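Local coordinates for protein Apc35852 (Geobacillus stearothermophilus, PDB 1U9C) that is of unknown function but belongs to the DJ-1/PfpI family, whose members include chaperones and cysteine proteases, at residues T16-D21 and V167-L172. Numbering follows the deposited sequence.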
loop_
_atom_site.group_PDB
_atom_site.type_symbol
_atom_site.label_atom_id
_atom_site.label_comp_id
_atom_site.label_asym_id
_atom_site.label_seq_id
_atom_site.Cartn_x
_atom_site.Cartn_y
_atom_site.Cartn_z
ATOM N N THR A 16 12.805 -8.900 -1.981
ATOM C CA THR A 16 14.003 -8.123 -2.233
ATOM C C THR A 16 14.606 -8.271 -3.635
ATOM O O THR A 16 15.332 -7.402 -4.095
ATOM C CB THR A 16 14.928 -8.755 -1.173
ATOM O OG1 THR A 16 14.619 -8.247 0.140
ATOM C CG2 THR A 16 16.400 -8.626 -1.489
ATOM N N THR A 17 14.356 -9.353 -4.353
ATOM C CA THR A 17 15.138 -9.687 -5.582
ATOM C C THR A 17 14.603 -9.076 -6.876
ATOM O O THR A 17 13.424 -9.184 -7.207
ATOM C CB THR A 17 15.231 -11.176 -5.761
ATOM O OG1 THR A 17 13.914 -11.737 -5.757
ATOM C CG2 THR A 17 15.971 -11.794 -4.589
ATOM N N ILE A 18 15.451 -8.362 -7.592
ATOM C CA ILE A 18 15.116 -7.999 -8.986
ATOM C C ILE A 18 16.194 -8.560 -9.882
ATOM O O ILE A 18 15.900 -9.406 -10.733
ATOM C CB ILE A 18 14.989 -6.491 -9.136
ATOM C CG1 ILE A 18 14.141 -5.924 -8.016
ATOM C CG2 ILE A 18 14.496 -6.148 -10.526
ATOM C CD1 ILE A 18 13.858 -4.380 -8.058
ATOM N N THR A 19 17.427 -8.079 -9.732
ATOM C CA THR A 19 18.616 -8.601 -10.406
ATOM C C THR A 19 19.736 -8.637 -9.363
ATOM O O THR A 19 19.493 -8.228 -8.199
ATOM C CB THR A 19 19.006 -7.692 -11.521
ATOM O OG1 THR A 19 19.463 -6.428 -10.995
ATOM C CG2 THR A 19 17.822 -7.329 -12.344
ATOM N N ASP A 20 20.916 -9.142 -9.727
ATOM C CA ASP A 20 22.058 -9.182 -8.787
ATOM C C ASP A 20 22.514 -7.778 -8.357
ATOM O O ASP A 20 22.906 -7.573 -7.204
ATOM C CB ASP A 20 23.263 -9.907 -9.429
ATOM C CG ASP A 20 23.134 -11.436 -9.438
ATOM O OD1 ASP A 20 22.539 -12.028 -8.501
ATOM O OD2 ASP A 20 23.626 -12.148 -10.355
ATOM N N ASP A 21 22.420 -6.816 -9.259
ATOM C CA ASP A 21 22.789 -5.411 -9.012
ATOM C C ASP A 21 21.633 -4.508 -8.523
ATOM O O ASP A 21 21.788 -3.288 -8.437
ATOM C CB ASP A 21 23.415 -4.848 -10.288
ATOM C CG ASP A 21 23.140 -3.362 -10.515
ATOM O OD1 ASP A 21 24.043 -2.526 -10.268
ATOM O OD2 ASP A 21 22.066 -2.933 -10.986
ATOM N N VAL A 167 12.031 -1.558 -17.141
ATOM C CA VAL A 167 12.410 -2.746 -17.882
ATOM C C VAL A 167 12.476 -4.012 -17.034
ATOM O O VAL A 167 12.367 -5.090 -17.618
ATOM C CB VAL A 167 13.726 -2.530 -18.636
ATOM C CG1 VAL A 167 13.582 -1.407 -19.629
ATOM C CG2 VAL A 167 14.899 -2.296 -17.691
ATOM N N HIS A 168 12.624 -3.882 -15.711
ATOM C CA HIS A 168 12.662 -5.060 -14.827
ATOM C C HIS A 168 11.359 -5.319 -14.083
ATOM O O HIS A 168 11.309 -6.153 -13.173
ATOM C CB HIS A 168 13.786 -4.934 -13.812
ATOM C CG HIS A 168 15.146 -5.100 -14.368
ATOM N ND1 HIS A 168 15.561 -6.263 -14.999
ATOM C CD2 HIS A 168 16.164 -4.211 -14.526
ATOM C CE1 HIS A 168 16.810 -6.116 -15.399
ATOM N NE2 HIS A 168 17.179 -4.863 -15.159
ATOM N N MET A 169 10.308 -4.556 -14.359
ATOM C CA MET A 169 9.011 -4.810 -13.763
ATOM C C MET A 169 8.258 -5.822 -14.605
ATOM O O MET A 169 8.336 -5.816 -15.829
ATOM C CB MET A 169 8.196 -3.523 -13.721
ATOM C CG MET A 169 8.736 -2.523 -12.741
ATOM S SD MET A 169 8.865 -3.032 -11.009
ATOM C CE MET A 169 10.618 -3.472 -10.983
ATOM N N PRO A 170 7.523 -6.700 -13.917
ATOM C CA PRO A 170 6.697 -7.702 -14.552
ATOM C C PRO A 170 5.549 -7.098 -15.347
ATOM O O PRO A 170 5.029 -7.756 -16.266
ATOM C CB PRO A 170 6.188 -8.525 -13.370
ATOM C CG PRO A 170 6.280 -7.712 -12.305
ATOM C CD PRO A 170 7.511 -6.853 -12.454
ATOM N N PHE A 171 5.170 -5.887 -14.947
ATOM C CA PHE A 171 4.175 -5.059 -15.650
ATOM C C PHE A 171 4.359 -3.642 -15.145
ATOM O O PHE A 171 5.006 -3.416 -14.124
ATOM C CB PHE A 171 2.758 -5.524 -15.328
ATOM C CG PHE A 171 2.438 -5.498 -13.843
ATOM C CD1 PHE A 171 1.810 -4.406 -13.272
ATOM C CD2 PHE A 171 2.756 -6.589 -13.052
ATOM C CE1 PHE A 171 1.533 -4.402 -11.910
ATOM C CE2 PHE A 171 2.494 -6.586 -11.709
ATOM C CZ PHE A 171 1.864 -5.493 -11.133
ATOM N N LEU A 172 3.803 -2.662 -15.832
ATOM C CA LEU A 172 3.844 -1.285 -15.350
ATOM C C LEU A 172 2.544 -0.994 -14.583
ATOM O O LEU A 172 1.457 -1.276 -15.066
ATOM C CB LEU A 172 4.057 -0.257 -16.473
ATOM C CG LEU A 172 5.440 -0.245 -17.111
ATOM C CD1 LEU A 172 5.584 0.899 -18.070
ATOM C CD2 LEU A 172 6.531 -0.223 -16.043
#
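With OG1 of Thr19 set between its backbone N and carbonyl carbon (chi1 67°), the methyl CG2 stands anti to the carbonyl carbon; in His168 it is CG that is anti to the carbonyl carbon (chi1 -72°), and methyl and imidazole come together in a CH-pi contact. Two loops of the DJ-1/PfpI fold meet here well away from the centre of the chain, partly buried: residues 16-21 follow strand 7-12 of the central sheet, and residues 167-172 link helix 157-163 to helix 173-179. CG2 of Thr19 sits over the face of the His168 ring, 3.6 Å from its centroid and 19° off its normal, and is shifted toward the CE1 side, where CG2 and CE1 are 3.4 Å apart. The two side chains cross at about a right angle. The hydroxyl OG1 of Thr19 is left for a weak hydrogen bond to His22 ND1; the same His22 stands opposite the pair Ile18-Thr19, a classic beta bulge. Ile18 supplies the second hold. Its CG2, anti to the backbone N, reaches CB of His168 at 3.6 Å and lies oblique to the ring, so the histidine is gripped at its root as well as over its plane. Cut back to an alanine, His168 would probably leave the Thr19 methyl without its aromatic partner and open a gap between the loops, with CB alone still meeting Ile18. Deeper in, the side chain of buried Met169 starts away from residues 16-21 but curls back at its end, and both it and Ile18 pack on Phe103 of helix 101-104. Apolar and aromatic surfaces thus join the loops, tapering to a looser approach between methyl groups, with Ile18 CD1 4.5 Å from Met169 CE.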